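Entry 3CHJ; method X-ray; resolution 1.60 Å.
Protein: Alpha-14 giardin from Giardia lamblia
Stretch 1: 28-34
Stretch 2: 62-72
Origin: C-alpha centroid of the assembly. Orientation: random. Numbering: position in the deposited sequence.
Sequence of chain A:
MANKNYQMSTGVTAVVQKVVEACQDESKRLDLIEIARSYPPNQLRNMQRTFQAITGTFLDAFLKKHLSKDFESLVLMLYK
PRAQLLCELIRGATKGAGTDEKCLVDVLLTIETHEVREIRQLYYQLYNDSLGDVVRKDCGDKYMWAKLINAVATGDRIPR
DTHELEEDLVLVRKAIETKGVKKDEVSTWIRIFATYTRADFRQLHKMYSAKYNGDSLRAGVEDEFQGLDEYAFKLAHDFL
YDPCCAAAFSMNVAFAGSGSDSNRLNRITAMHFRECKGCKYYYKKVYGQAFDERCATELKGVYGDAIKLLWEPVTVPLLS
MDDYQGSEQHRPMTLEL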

ATOM      1  N   LYS A  28      17.110  21.278  -8.476  1.00 22.37           N
ATOM      2  CA  LYS A  28      17.632  19.906  -8.446  1.00 21.18           C
ATOM      3  C   LYS A  28      16.923  18.996  -7.435  1.00 19.75           C
ATOM      4  O   LYS A  28      17.362  17.861  -7.213  1.00 18.94           O
ATOM      5  CB  LYS A  28      19.129  19.901  -8.157  1.00 21.50           C
ATOM      6  CG  LYS A  28      19.970  20.609  -9.210  1.00 24.25           C
ATOM      7  CD  LYS A  28      21.445  20.519  -8.848  1.00 28.49           C
ATOM      8  CE  LYS A  28      22.313  21.126  -9.940  1.00 31.14           C
ATOM      9  NZ  LYS A  28      23.739  21.152  -9.527  1.00 34.03           N
ATOM     10  N   ARG A  29      15.836  19.485  -6.847  1.00 18.57           N
ATOM     11  CA  ARG A  29      15.149  18.727  -5.793  1.00 18.37           C
ATOM     12  C   ARG A  29      14.749  17.326  -6.247  1.00 17.43           C
ATOM     13  O   ARG A  29      14.789  16.375  -5.446  1.00 16.55           O
ATOM     14  CB  ARG A  29      13.903  19.458  -5.302  1.00 18.34           C
ATOM     15  CG  ARG A  29      14.184  20.645  -4.385  1.00 20.34           C
ATOM     16  CD  ARG A  29      14.661  20.199  -2.995  1.00 21.20           C
ATOM     17  NE  ARG A  29      14.581  21.311  -2.040  1.00 23.13           N
ATOM     18  CZ  ARG A  29      15.426  22.341  -2.008  1.00 23.14           C
ATOM     19  NH1 ARG A  29      16.444  22.402  -2.857  1.00 22.70           N
ATOM     20  NH2 ARG A  29      15.255  23.302  -1.105  1.00 24.36           N
ATOM     21  N   LEU A  30      14.362  17.179  -7.516  1.00 17.13           N
ATOM     22  CA  LEU A  30      13.902  15.864  -7.985  1.00 17.10           C
ATOM     23  C   LEU A  30      15.023  14.833  -8.118  1.00 16.80           C
ATOM     24  O   LEU A  30      14.761  13.637  -8.320  1.00 17.23           O
ATOM     25  CB  LEU A  30      13.072  15.972  -9.267  1.00 16.93           C
ATOM     26  CG  LEU A  30      11.715  16.657  -9.106  1.00 18.09           C
ATOM     27  CD1 LEU A  30      11.105  16.912 -10.484  1.00 19.22           C
ATOM     28  CD2 LEU A  30      10.717  15.882  -8.196  1.00 18.24           C
ATOM     29  N   ASP A  31      16.278  15.266  -7.975  1.00 16.37           N
ATOM     30  CA  ASP A  31      17.359  14.305  -7.898  1.00 16.46           C
ATOM     31  C   ASP A  31      17.147  13.323  -6.747  1.00 15.34           C
ATOM     32  O   ASP A  31      17.583  12.180  -6.817  1.00 15.46           O
ATOM     33  CB  ASP A  31      18.722  14.991  -7.759  1.00 17.56           C
ATOM     34  CG  ASP A  31      19.174  15.671  -9.051  1.00 21.94           C
ATOM     35  OD1 ASP A  31      18.577  15.433 -10.123  1.00 24.76           O
ATOM     36  OD2 ASP A  31      20.144  16.454  -8.985  1.00 24.75           O
ATOM     37  N   LEU A  32      16.504  13.785  -5.677  1.00 14.37           N
ATOM     38  CA  LEU A  32      16.201  12.893  -4.564  1.00 13.77           C
ATOM     39  C   LEU A  32      15.319  11.741  -5.011  1.00 13.82           C
ATOM     40  O   LEU A  32      15.454  10.634  -4.491  1.00 13.58           O
ATOM     41  CB  LEU A  32      15.513  13.640  -3.412  1.00 13.55           C
ATOM     42  CG  LEU A  32      16.321  14.805  -2.808  1.00 14.75           C
ATOM     43  CD1 LEU A  32      15.477  15.550  -1.800  1.00 15.15           C
ATOM     44  CD2 LEU A  32      17.610  14.287  -2.176  1.00 16.96           C
ATOM     45  N   ILE A  33      14.412  12.031  -5.945  1.00 13.88           N
ATOM     46  CA  ILE A  33      13.473  11.040  -6.472  1.00 14.32           C
ATOM     47  C   ILE A  33      14.136  10.166  -7.531  1.00 14.77           C
ATOM     48  O   ILE A  33      13.942   8.943  -7.547  1.00 14.84           O
ATOM     49  CB  ILE A  33      12.212  11.722  -7.037  1.00 14.07           C
ATOM     50  CG1 ILE A  33      11.497  12.548  -5.958  1.00 13.98           C
ATOM     51  CG2 ILE A  33      11.282  10.696  -7.656  1.00 14.97           C
ATOM     52  CD1 ILE A  33      11.064  11.768  -4.687  1.00 15.47           C
ATOM     53  N   GLU A  34      14.950  10.781  -8.396  1.00 14.90           N
ATOM     54  CA  GLU A  34      15.757  10.009  -9.343  1.00 16.36           C
ATOM     55  C   GLU A  34      16.641   8.981  -8.637  1.00 15.87           C
ATOM     56  O   GLU A  34      16.723   7.811  -9.050  1.00 15.40           O
ATOM     57  CB  GLU A  34      16.556  10.936 -10.273  1.00 17.28           C
ATOM     58  CG  GLU A  34      15.662  11.795 -11.186  1.00 22.09           C
ATOM     59  CD  GLU A  34      14.932  11.004 -12.297  1.00 26.98           C
ATOM     60  OE1 GLU A  34      14.491  11.652 -13.277  1.00 30.75           O
ATOM     61  OE2 GLU A  34      14.768   9.765 -12.202  1.00 28.12           O
ATOM     62  N   PHE A  62      18.868  17.233   8.002  1.00 21.80           N
ATOM     63  CA  PHE A  62      19.249  17.998   6.812  1.00 21.50           C
ATOM     64  C   PHE A  62      18.053  18.275   5.904  1.00 21.16           C
ATOM     65  O   PHE A  62      17.865  19.405   5.422  1.00 20.86           O
ATOM     66  CB  PHE A  62      20.320  17.246   6.038  1.00 21.89           C
ATOM     67  CG  PHE A  62      20.779  17.938   4.799  1.00 21.58           C
ATOM     68  CD1 PHE A  62      21.520  19.114   4.872  1.00 22.77           C
ATOM     69  CD2 PHE A  62      20.508  17.391   3.547  1.00 22.94           C
ATOM     70  CE1 PHE A  62      21.970  19.746   3.696  1.00 23.70           C
ATOM     71  CE2 PHE A  62      20.943  18.006   2.383  1.00 22.15           C
ATOM     72  CZ  PHE A  62      21.677  19.192   2.451  1.00 22.29           C
ATOM     73  N   LEU A  63      17.255  17.243   5.652  1.00 19.91           N
ATOM     74  CA  LEU A  63      16.063  17.412   4.836  1.00 19.41           C
ATOM     75  C   LEU A  63      15.104  18.431   5.437  1.00 19.80           C
ATOM     76  O   LEU A  63      14.511  19.217   4.704  1.00 19.98           O
ATOM     77  CB  LEU A  63      15.342  16.076   4.630  1.00 19.04           C
ATOM     78  CG  LEU A  63      16.114  15.007   3.859  1.00 19.32           C
ATOM     79  CD1 LEU A  63      15.245  13.760   3.739  1.00 19.15           C
ATOM     80  CD2 LEU A  63      16.572  15.505   2.482  1.00 20.60           C
ATOM     81  N   LYS A  64      14.963  18.412   6.760  1.00 20.16           N
ATOM     82  CA  LYS A  64      14.001  19.284   7.438  1.00 20.95           C
ATOM     83  C   LYS A  64      14.242  20.778   7.140  1.00 21.92           C
ATOM     84  O   LYS A  64      13.289  21.577   7.087  1.00 22.07           O
ATOM     85  CB  LYS A  64      14.034  19.003   8.944  1.00 21.03           C
ATOM     86  CG  LYS A  64      12.918  19.649   9.697  1.00 21.96           C
ATOM     87  CD  LYS A  64      13.004  19.392  11.181  1.00 22.20           C
ATOM     88  CE  LYS A  64      11.815  20.040  11.872  1.00 24.80           C
ATOM     89  NZ  LYS A  64      11.893  19.945  13.362  1.00 27.23           N
ATOM     90  N   LYS A  65      15.499  21.121   6.888  1.00 22.60           N
ATOM     91  CA  LYS A  65      15.910  22.511   6.675  1.00 23.95           C
ATOM     92  C   LYS A  65      15.538  23.002   5.285  1.00 23.41           C
ATOM     93  O   LYS A  65      15.520  24.222   5.015  1.00 24.24           O
ATOM     94  CB  LYS A  65      17.426  22.641   6.850  1.00 23.92           C
ATOM     95  CG  LYS A  65      17.946  22.281   8.233  1.00 26.05           C
ATOM     96  CD  LYS A  65      19.429  22.597   8.362  1.00 26.58           C
ATOM     97  CE  LYS A  65      19.956  22.292   9.767  1.00 31.19           C
ATOM     98  NZ  LYS A  65      20.352  20.842   9.967  1.00 34.15           N
ATOM     99  N   HIS A  66      15.273  22.052   4.392  1.00 22.02           N
ATOM    100  CA  HIS A  66      15.171  22.343   2.966  1.00 21.13           C
ATOM    101  C   HIS A  66      13.866  21.913   2.303  1.00 20.42           C
ATOM    102  O   HIS A  66      13.506  22.425   1.233  1.00 20.88           O
ATOM    103  CB  HIS A  66      16.363  21.732   2.225  1.00 20.92           C
ATOM    104  CG  HIS A  66      17.677  22.322   2.620  1.00 22.25           C
ATOM    105  ND1 HIS A  66      18.592  21.653   3.404  1.00 22.71           N
ATOM    106  CD2 HIS A  66      18.217  23.535   2.357  1.00 22.02           C
ATOM    107  CE1 HIS A  66      19.651  22.423   3.592  1.00 23.20           C
ATOM    108  NE2 HIS A  66      19.449  23.566   2.963  1.00 25.84           N
ATOM    109  N   LEU A  67      13.181  20.954   2.922  1.00 18.86           N
ATOM    110  CA  LEU A  67      11.980  20.373   2.343  1.00 17.75           C
ATOM    111  C   LEU A  67      10.761  20.613   3.206  1.00 17.21           C
ATOM    112  O   LEU A  67      10.881  20.703   4.432  1.00 17.71           O
ATOM    113  CB  LEU A  67      12.178  18.853   2.164  1.00 17.82           C
ATOM    114  CG  LEU A  67      12.913  18.341   0.916  1.00 18.62           C
ATOM    115  CD1 LEU A  67      14.305  18.864   0.732  1.00 19.83           C
ATOM    116  CD2 LEU A  67      12.979  16.810   0.951  1.00 18.54           C
ATOM    117  N   SER A  68       9.585  20.683   2.570  1.00 17.19           N
ATOM    118  CA  SER A  68       8.312  20.729   3.273  1.00 17.83           C
ATOM    119  C   SER A  68       8.062  19.345   3.870  1.00 18.73           C
ATOM    120  O   SER A  68       8.668  18.383   3.424  1.00 18.75           O
ATOM    121  CB  SER A  68       7.170  21.081   2.316  1.00 18.66           C
ATOM    122  OG  SER A  68       7.293  22.427   1.845  1.00 19.91           O
ATOM    123  N   LYS A  69       7.166  19.263   4.849  1.00 18.93           N
ATOM    124  CA  LYS A  69       6.915  18.027   5.587  1.00 20.19           C
ATOM    125  C   LYS A  69       6.480  16.890   4.682  1.00 18.64           C
ATOM    126  O   LYS A  69       6.977  15.751   4.826  1.00 18.82           O
ATOM    127  CB  LYS A  69       5.870  18.244   6.689  1.00 20.39           C
ATOM    128  CG  LYS A  69       5.891  17.138   7.740  1.00 23.79           C
ATOM    129  CD  LYS A  69       5.032  17.487   8.960  1.00 24.01           C
ATOM    130  CE  LYS A  69       5.203  16.421  10.052  1.00 28.90           C
ATOM    131  NZ  LYS A  69       4.805  15.060   9.567  1.00 32.20           N
ATOM    132  N   ASP A  70       5.566  17.180   3.753  1.00 17.76           N
ATOM    133  CA  ASP A  70       5.076  16.130   2.833  1.00 16.65           C
ATOM    134  C   ASP A  70       6.203  15.451   2.037  1.00 16.52           C
ATOM    135  O   ASP A  70       6.314  14.210   1.986  1.00 15.60           O
ATOM    136  CB  ASP A  70       3.910  16.607   1.918  1.00 16.84           C
ATOM    137  CG  ASP A  70       4.231  17.846   1.039  1.00 17.77           C
ATOM    138  OD1 ASP A  70       5.357  18.390   1.013  1.00 17.88           O
ATOM    139  OD2 ASP A  70       3.272  18.271   0.336  1.00 18.67           O
ATOM    140  N   PHE A  71       7.046  16.271   1.430  1.00 15.68           N
ATOM    141  CA  PHE A  71       8.152  15.804   0.597  1.00 15.14           C
ATOM    142  C   PHE A  71       9.268  15.138   1.428  1.00 14.73           C
ATOM    143  O   PHE A  71       9.821  14.095   1.017  1.00 14.29           O
ATOM    144  CB  PHE A  71       8.646  16.997  -0.248  1.00 16.35           C
ATOM    145  CG  PHE A  71       9.646  16.651  -1.326  1.00 16.67           C
ATOM    146  CD1 PHE A  71       9.547  15.472  -2.062  1.00 18.92           C
ATOM    147  CD2 PHE A  71      10.668  17.534  -1.626  1.00 19.73           C
ATOM    148  CE1 PHE A  71      10.475  15.171  -3.058  1.00 19.74           C
ATOM    149  CE2 PHE A  71      11.602  17.241  -2.611  1.00 21.05           C
ATOM    150  CZ  PHE A  71      11.499  16.051  -3.335  1.00 19.29           C
ATOM    151  N   GLU A  72       9.611  15.709   2.590  1.00 15.15           N
ATOM    152  CA  GLU A  72      10.621  15.099   3.472  1.00 15.05           C
ATOM    153  C   GLU A  72      10.185  13.688   3.897  1.00 14.95           C
ATOM    154  O   GLU A  72      10.977  12.739   3.863  1.00 14.97           O
ATOM    155  CB  GLU A  72      10.874  15.937   4.738  1.00 16.13           C
ATOM    156  CG  GLU A  72      11.866  15.243   5.632  1.00 17.86           C
ATOM    157  CD  GLU A  72      12.031  15.818   7.016  1.00 22.63           C
ATOM    158  OE1 GLU A  72      11.400  16.845   7.348  1.00 24.24           O
ATOM    159  OE2 GLU A  72      12.809  15.208   7.788  1.00 23.95           O
TER

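Stretch 2 enters the contact as the last part of a helix, and its first residue, F62, stays out of reach of stretch 1. Its carbonyl nevertheless matters to the local fold, because H66 ND1 donates to F62 O at 3.1 Å with an N-H...O angle of 150°. L63 is the first residue to touch stretch 1. Its CA-to-CB bond points sideways, but the end of the side chain comes nearer, and L63 CD2 lies 4.4 Å from L32 CD1, a loose apolar contact.

K64 and K65 are exposed and take no part. At H66 the character of the contact changes. R29 NH2 donates to H66 O at 3.0 Å with an N-H...O angle of 153°, the one hydrogen bond between the stretches. The oxygen sits at the edge of the guanidinium, near its plane, where the N-H groups point, so position and angle agree. The acceptor is a main-chain carbonyl, so the bond does not draw on the imidazole; the nearest side-chain approach of this pair is R29 NH2 to H66 CB, 3.8 Å. R29 is buried, and its NH1 is hydrogen-bonded elsewhere in the structure.

The closest pair of CA atoms across the stretches is R29 CA and L67 CA, 8.9 Å apart, a gap bridged by side chains. Like L63, L67 starts sideways and turns its end inward. L67 CD1 lies 3.7 Å from R29 NE, oblique to the guanidinium, and 4.3 Å from L32 CD1; L67 CD2 packs closer to L32 CD1, at 3.9 Å.

S68 occupies the N-cap position of the next helix but makes no capping bond with its side chain, and neither it nor K69 or D70 reaches stretch 1. F71, four residues after L67 and within the second helix, points toward stretch 1 and has 83 Å² covered by it, the largest share of any residue here. Its ring is met mainly along the rim: I33 CD1 is 3.8 Å from F71 CE1 and R29 O is 3.9 Å from F71 CZ, both near the ring plane. L32 CD1 approaches F71 CZ obliquely at 4.3 Å. That one methyl thus touches L63, L67 and F71, linking residues before and after the break between the helices.

E72 points away, ending the contact. The 307 Å² buried in total is therefore chiefly side-chain packing, with a single directional bond at H66 O.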